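Histone-lysine N-methyltransferase, H3 lysine-9 specific SUVH4 (Arabidopsis thaliana, PDB 4QEO) binds methylated DNA and lays down the repressive H3K9 methyl mark on histones, an activity required to maintain CpNpG and asymmetric DNA methylation. Local coordinates at residues R68-S71 with R72-C76; C292-R295 with G296-D300; C338-G341 with P342-N346. All coordinates share one frame; numbering follows the deposited sequence.

Interaction 1: residues R68-S71 with R72-C76; sequences RFFS and RAEMC. With nucleotides of chain B.
Phe69 closes a short β-strand, and within three residues the backbone swings at Ser71 into the helix 72-78, bringing Glu74 and Met75 back against the strand end. The turn, part of the DNA-binding SRA domain, is a worked example of an N-cap. Ser71 OG, held between its own backbone N and carbonyl carbon (chi1 72°), accepts from Glu74 N at 2.9 Å. One step earlier, Glu74 returns a bond to the strand side: its OE2 takes Phe70 N at 2.9 Å, nearly straight at 167°, the donor standing well above the carboxylate plane. A water also donates to OE2 (3.0 Å) and bridges it to Arg68 O, so this carboxylate oxygen is gripped twice. OE2 lies at the edges of the Phe69 and Phe70 rings as well, both rings almost perpendicular to the carboxylate.

Met75 covers one face of Phe69. Its CG sits over the ring in a CH-pi contact, 3.5 Å from the Phe69 centroid, while SD is oblique at 4.3 Å from that centroid, a Met-aromatic contact. Cut back to an alanine, Phe69 would no longer offer Met75 a ring face, and the thioether would probably be set freer to turn over the gap. Arg72 carries the helix start to the DNA: NH2 is held by the carbonyls of Asn86 and His83, and NH1 donates in the guanidinium plane to OP1 of DA8 of chain B at 3.0 Å. The next phosphate takes its hydrogen bond from the backbone, Arg72 N reaching OP1 of DT9 of chain B at 3.0 Å and 174°.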
# COMPACT_ATOMS: atom_id res chain seq x y z
N ARG A 68 6.38 -3.29 6.76
CA ARG A 68 7.14 -2.91 5.58
C ARG A 68 6.96 -1.44 5.21
O ARG A 68 5.85 -0.99 4.98
CB ARG A 68 6.74 -3.76 4.39
CG ARG A 68 7.16 -5.20 4.47
CD ARG A 68 7.30 -5.75 3.07
NE ARG A 68 7.97 -7.04 3.03
CZ ARG A 68 7.34 -8.21 2.94
NH1 ARG A 68 6.02 -8.25 2.90
NH2 ARG A 68 8.04 -9.34 2.90
N PHE A 69 8.07 -0.72 5.14
CA PHE A 69 8.07 0.67 4.69
C PHE A 69 8.58 0.68 3.26
O PHE A 69 9.45 -0.11 2.91
CB PHE A 69 8.99 1.53 5.57
CG PHE A 69 8.48 1.74 6.97
CD1 PHE A 69 7.45 2.63 7.24
CD2 PHE A 69 9.07 1.06 8.03
CE1 PHE A 69 7.00 2.83 8.54
CE2 PHE A 69 8.64 1.25 9.34
CZ PHE A 69 7.60 2.13 9.60
N PHE A 70 8.04 1.57 2.43
CA PHE A 70 8.38 1.57 1.01
C PHE A 70 9.41 2.64 0.65
O PHE A 70 9.84 2.75 -0.50
CB PHE A 70 7.11 1.64 0.14
CG PHE A 70 6.26 0.39 0.25
CD1 PHE A 70 5.50 0.16 1.38
CD2 PHE A 70 6.28 -0.56 -0.74
CE1 PHE A 70 4.76 -0.99 1.51
CE2 PHE A 70 5.52 -1.71 -0.62
CZ PHE A 70 4.77 -1.93 0.51
N SER A 71 9.85 3.40 1.65
CA SER A 71 10.87 4.44 1.47
C SER A 71 11.39 4.91 2.83
O SER A 71 10.72 4.71 3.84
CB SER A 71 10.27 5.62 0.70
OG SER A 71 9.37 6.35 1.52
N ARG A 72 12.58 5.52 2.86
CA ARG A 72 13.08 6.15 4.10
C ARG A 72 12.12 7.27 4.50
O ARG A 72 11.78 7.47 5.69
CB ARG A 72 14.53 6.68 3.91
CG ARG A 72 15.64 5.59 3.81
CD ARG A 72 15.87 4.87 5.20
NE ARG A 72 16.11 5.89 6.21
CZ ARG A 72 17.32 6.23 6.66
NH1 ARG A 72 18.41 5.58 6.25
NH2 ARG A 72 17.43 7.21 7.54
N ALA A 73 11.62 7.97 3.48
CA ALA A 73 10.68 9.08 3.68
C ALA A 73 9.42 8.67 4.45
O ALA A 73 8.96 9.41 5.29
CB ALA A 73 10.31 9.73 2.33
N GLU A 74 8.87 7.49 4.14
CA GLU A 74 7.66 7.01 4.83
C GLU A 74 7.91 6.91 6.34
O GLU A 74 7.05 7.29 7.17
CB GLU A 74 7.27 5.62 4.32
CG GLU A 74 6.23 5.59 3.26
CD GLU A 74 5.51 4.25 3.20
OE1 GLU A 74 4.41 4.19 2.62
OE2 GLU A 74 6.04 3.26 3.76
N MET A 75 9.09 6.39 6.68
CA MET A 75 9.52 6.30 8.08
C MET A 75 9.60 7.66 8.73
O MET A 75 9.19 7.83 9.89
CB MET A 75 10.88 5.56 8.19
CG MET A 75 10.76 4.11 7.77
SD MET A 75 12.22 3.12 8.13
CE MET A 75 13.09 3.40 6.64
N CYS A 76 10.11 8.65 7.99
CA CYS A 76 10.04 10.01 8.52
C CYS A 76 8.60 10.49 8.73
O CYS A 76 8.28 11.13 9.74
CB CYS A 76 10.75 11.00 7.59
SG CYS A 76 12.50 10.65 7.31
P DA B 8 20.22 4.11 3.31
OP1 DA B 8 19.47 3.47 4.34
OP2 DA B 8 20.23 3.55 2.01
O5' DA B 8 19.54 5.54 3.25
C5' DA B 8 19.79 6.40 2.15
C4' DA B 8 18.50 6.95 1.63
O4' DA B 8 18.77 8.18 0.95
C3' DA B 8 17.84 6.07 0.58
O3' DA B 8 16.44 6.32 0.57
C2' DA B 8 18.58 6.48 -0.68
C1' DA B 8 18.99 7.93 -0.42
N9 DA B 8 20.37 8.28 -0.72
C8 DA B 8 21.50 7.52 -0.60
N7 DA B 8 22.60 8.15 -0.91
C5 DA B 8 22.17 9.43 -1.23
C6 DA B 8 22.85 10.58 -1.64
N6 DA B 8 24.17 10.65 -1.79
N1 DA B 8 22.12 11.69 -1.88
C2 DA B 8 20.79 11.62 -1.74
N3 DA B 8 20.04 10.60 -1.35
C4 DA B 8 20.80 9.52 -1.12
P DT B 9 15.38 5.50 -0.22
OP1 DT B 9 14.11 5.75 0.34
OP2 DT B 9 15.86 4.16 -0.35
O5' DT B 9 15.45 6.19 -1.64
C5' DT B 9 14.90 7.50 -1.85
C4' DT B 9 15.33 8.07 -3.18
O4' DT B 9 16.71 8.43 -3.15
C3' DT B 9 15.19 7.14 -4.39
O3' DT B 9 13.98 7.43 -5.07
C2' DT B 9 16.39 7.48 -5.26
C1' DT B 9 17.15 8.53 -4.47
N1 DT B 9 18.60 8.38 -4.46
C2 DT B 9 19.38 9.46 -4.80
O2 DT B 9 18.92 10.52 -5.18
N3 DT B 9 20.72 9.24 -4.70
C4 DT B 9 21.35 8.09 -4.29
O4 DT B 9 22.56 8.05 -4.23
C5 DT B 9 20.47 7.01 -3.92
C7 DT B 9 21.06 5.71 -3.48
C6 DT B 9 19.15 7.21 -4.01
O HOH W 1 4.42 1.44 5.43

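Interaction 2: residues C292-R295 with G296-D300; sequences CNCR and GSCTD. With ZN (zinc ion), chain H; ZN (zinc ion), chain F; ZN (zinc ion), chain G.
Cys292 and Cys298 converge on one zinc ion (chain H), Cys292 SG lying 3.5 Å from Cys298 SG. Each of these sulfurs is shared by two metals. Cys292 SG bridges the chain H zinc to the chain F zinc, which it binds at 2.3 Å, with a Zn-SG-Zn angle of about 111°. Cys298 SG bridges the chain H zinc, at 2.4 Å, to the chain G zinc, at 2.2 Å, and opens that angle to about 126°. The two side chains reach the metals by different first torsions: Cys292 sets SG between its backbone N and carbonyl carbon (chi1 67°), whereas Cys298 turns SG away from its carbonyl carbon, alongside N.

Cys294 is the terminal partner. Its SG binds a single metal, the chain H zinc, at 2.4 Å, and its CB lies alongside the sulfur of Cys298, 3.7 Å from that SG. Cys304 supplies the fourth sulfur of this zinc. Such sharing defines the pre-SET triangular cluster, in which nine cysteines hold three zinc ions; Cys334 is the third bridging residue. The negative charge of each bridging thiolate, set between two cations, probably offsets part of their mutual repulsion; the zinc ions of chains H and F are 3.8 Å apart.

Between Cys294 and Cys298 the chain must double back, and it does so at Gly296 in a classic γ-turn. Ser297 N reaches Arg295 O at 2.9 Å, but the bond is bent and weak. Arg295, on the outside of the bend, sends its guanidinium away from the metals. Gly296 takes a positive phi, and a β-carbon there would collide with Arg295 O.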
# COMPACT_ATOMS: atom_id res chain seq x y z
N CYS A 292 -11.72 14.79 -25.71
CA CYS A 292 -10.74 15.85 -25.93
C CYS A 292 -10.06 15.72 -27.29
O CYS A 292 -10.18 14.68 -27.95
CB CYS A 292 -9.69 15.81 -24.81
SG CYS A 292 -8.61 14.33 -24.81
N ASN A 293 -9.33 16.75 -27.70
CA ASN A 293 -8.73 16.75 -29.03
C ASN A 293 -7.21 16.61 -29.03
O ASN A 293 -6.56 16.88 -30.03
CB ASN A 293 -9.13 18.00 -29.82
CG ASN A 293 -8.55 19.27 -29.24
OD1 ASN A 293 -7.36 19.54 -29.36
ND2 ASN A 293 -9.40 20.07 -28.59
N CYS A 294 -6.65 16.19 -27.90
CA CYS A 294 -5.20 16.05 -27.77
C CYS A 294 -4.67 14.96 -28.70
O CYS A 294 -5.38 14.02 -29.04
CB CYS A 294 -4.83 15.75 -26.32
SG CYS A 294 -5.57 16.88 -25.11
N ARG A 295 -3.42 15.08 -29.11
CA ARG A 295 -2.78 14.03 -29.90
C ARG A 295 -1.78 13.24 -29.06
O ARG A 295 -1.01 13.82 -28.30
CB ARG A 295 -2.06 14.65 -31.10
CG ARG A 295 -2.97 15.26 -32.15
CD ARG A 295 -2.19 16.24 -33.02
NE ARG A 295 -0.84 15.76 -33.30
CZ ARG A 295 -0.35 15.56 -34.52
NH1 ARG A 295 -1.09 15.82 -35.59
NH2 ARG A 295 0.89 15.12 -34.67
N GLY A 296 -1.80 11.92 -29.20
CA GLY A 296 -0.83 11.07 -28.53
C GLY A 296 -1.14 10.83 -27.06
O GLY A 296 -1.65 9.77 -26.70
N SER A 297 -0.80 11.80 -26.21
CA SER A 297 -1.12 11.72 -24.78
C SER A 297 -1.56 13.07 -24.24
O SER A 297 -1.13 14.11 -24.73
CB SER A 297 0.08 11.20 -23.99
OG SER A 297 0.32 9.84 -24.28
N CYS A 298 -2.42 13.06 -23.22
CA CYS A 298 -2.94 14.29 -22.65
C CYS A 298 -2.05 14.77 -21.50
O CYS A 298 -1.92 14.09 -20.48
CB CYS A 298 -4.37 14.09 -22.17
SG CYS A 298 -5.46 13.43 -23.49
N THR A 299 -1.45 15.94 -21.70
CA THR A 299 -0.44 16.47 -20.78
C THR A 299 -0.76 17.87 -20.28
O THR A 299 -0.47 18.22 -19.14
CB THR A 299 0.94 16.49 -21.45
OG1 THR A 299 0.86 17.23 -22.68
CG2 THR A 299 1.40 15.08 -21.76
N ASP A 300 -1.36 18.69 -21.14
CA ASP A 300 -1.66 20.06 -20.76
C ASP A 300 -3.11 20.23 -20.34
O ASP A 300 -4.03 19.99 -21.12
CB ASP A 300 -1.32 21.01 -21.91
CG ASP A 300 -1.97 22.38 -21.75
OD1 ASP A 300 -2.14 22.85 -20.61
OD2 ASP A 300 -2.30 22.98 -22.79
ZN ZN H . -6.82 15.38 -23.71
ZN ZN F . -9.75 12.96 -23.39
ZN ZN G . -6.16 11.41 -23.15

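Interaction 3: residues C338-G341 with P342-N346; sequences CGCG and PKCVN. With ZN (zinc ion), chain G; ZN (zinc ion), chain F.
Gly341 O accepts from Cys344 N at 3.1 Å, a fairly straight bond (164°) in which the donor stands above the carbonyl plane. It closes a type I β-turn over Pro342 and Lys343, which places Cys344 back beside Cys340. Their two CB atoms come within 3.9 Å, and both sulfurs face the same zinc ion (chain G): Cys340 SG binds it at 2.4 Å and Cys344 SG likewise at 2.4 Å. The two cysteines reach the metal by unlike routes. Cys340 tucks SG between its backbone N and carbonyl carbon (chi1 58°), while Cys344 swings SG to the far side from its N (chi1 177°).

This is the second cysteine-rich loop of the pre-SET zinc cluster, and within it Cys338 and Cys340 serve different metals. Cys338, two residues before Cys340, is directed to the neighbouring chain F zinc, which its SG binds at 2.4 Å; Cys306, Cys292 and Cys334 complete that site. Cys298 and Cys334 complete the chain G site.

Beyond the turn, Asn346 N points to Cys344 SG at 3.3 Å, a weak bond that may temper the thiolate's negative charge. Arg347 donates through NH2 to Cys340 O, and Asn346 ND2 to Phe332 O, tying the loop to neighbouring residues.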
# COMPACT_ATOMS: atom_id res chain seq x y z
N CYS A 338 -11.79 10.50 -27.72
CA CYS A 338 -10.62 11.34 -27.48
C CYS A 338 -9.54 11.07 -28.52
O CYS A 338 -9.38 9.95 -29.00
CB CYS A 338 -10.05 11.14 -26.07
SG CYS A 338 -11.19 11.66 -24.77
N GLY A 339 -8.78 12.12 -28.85
CA GLY A 339 -7.77 12.02 -29.89
C GLY A 339 -6.53 11.29 -29.44
O GLY A 339 -5.69 10.92 -30.26
N CYS A 340 -6.41 11.07 -28.13
CA CYS A 340 -5.24 10.45 -27.53
C CYS A 340 -5.26 8.94 -27.72
O CYS A 340 -6.32 8.32 -27.81
CB CYS A 340 -5.19 10.77 -26.04
SG CYS A 340 -6.67 10.21 -25.15
N GLY A 341 -4.07 8.35 -27.77
CA GLY A 341 -3.91 6.91 -27.85
C GLY A 341 -4.00 6.24 -26.50
O GLY A 341 -4.13 6.92 -25.48
N PRO A 342 -3.91 4.91 -26.47
CA PRO A 342 -4.18 4.14 -25.25
C PRO A 342 -3.15 4.37 -24.16
O PRO A 342 -3.42 4.01 -23.02
CB PRO A 342 -4.10 2.68 -25.72
CG PRO A 342 -3.26 2.72 -26.95
CD PRO A 342 -3.58 4.03 -27.61
N LYS A 343 -2.02 4.97 -24.50
CA LYS A 343 -0.97 5.20 -23.51
C LYS A 343 -1.27 6.41 -22.63
O LYS A 343 -0.55 6.66 -21.66
CB LYS A 343 0.39 5.39 -24.21
CG LYS A 343 1.02 4.09 -24.71
CD LYS A 343 2.39 4.35 -25.32
CE LYS A 343 3.00 3.11 -25.97
NZ LYS A 343 4.22 3.44 -26.79
N CYS A 344 -2.30 7.17 -22.98
CA CYS A 344 -2.64 8.39 -22.24
C CYS A 344 -2.77 8.10 -20.75
O CYS A 344 -3.39 7.10 -20.36
CB CYS A 344 -3.94 9.03 -22.75
SG CYS A 344 -4.43 10.50 -21.80
N VAL A 345 -2.19 8.95 -19.91
CA VAL A 345 -2.22 8.69 -18.47
C VAL A 345 -3.64 8.88 -17.93
O VAL A 345 -4.05 8.26 -16.94
CB VAL A 345 -1.18 9.55 -17.72
CG1 VAL A 345 -1.12 9.17 -16.24
CG2 VAL A 345 0.18 9.34 -18.35
N ASN A 346 -4.42 9.70 -18.64
CA ASN A 346 -5.82 9.86 -18.28
C ASN A 346 -6.71 8.71 -18.78
O ASN A 346 -7.93 8.81 -18.75
CB ASN A 346 -6.37 11.23 -18.70
CG ASN A 346 -7.54 11.66 -17.84
OD1 ASN A 346 -7.51 11.50 -16.62
ND2 ASN A 346 -8.59 12.18 -18.47
ZN ZN G . -6.16 11.41 -23.15
ZN ZN F . -9.75 12.96 -23.39

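Overall arrangement
From the N terminus, interaction 1 comes first, joining strand 68-69 to helix 72-78 in the SRA domain, where the protein meets DNA. Its centre lies about 35 Å from that of interaction 2 and 33 Å from that of interaction 3, without contact. The three follow one another in series, each closing a local turn, and none encloses or crosses another. Interactions 2 and 3, with centres about 7 Å apart, form a single unit: loop 292-300 and loop 338-346 share two zinc ions and are joined through their backbones, Cys292 to Gly339 and Gly296 to Gly341. Metal and backbone together thus unite distant pieces of sequence in the pre-SET region.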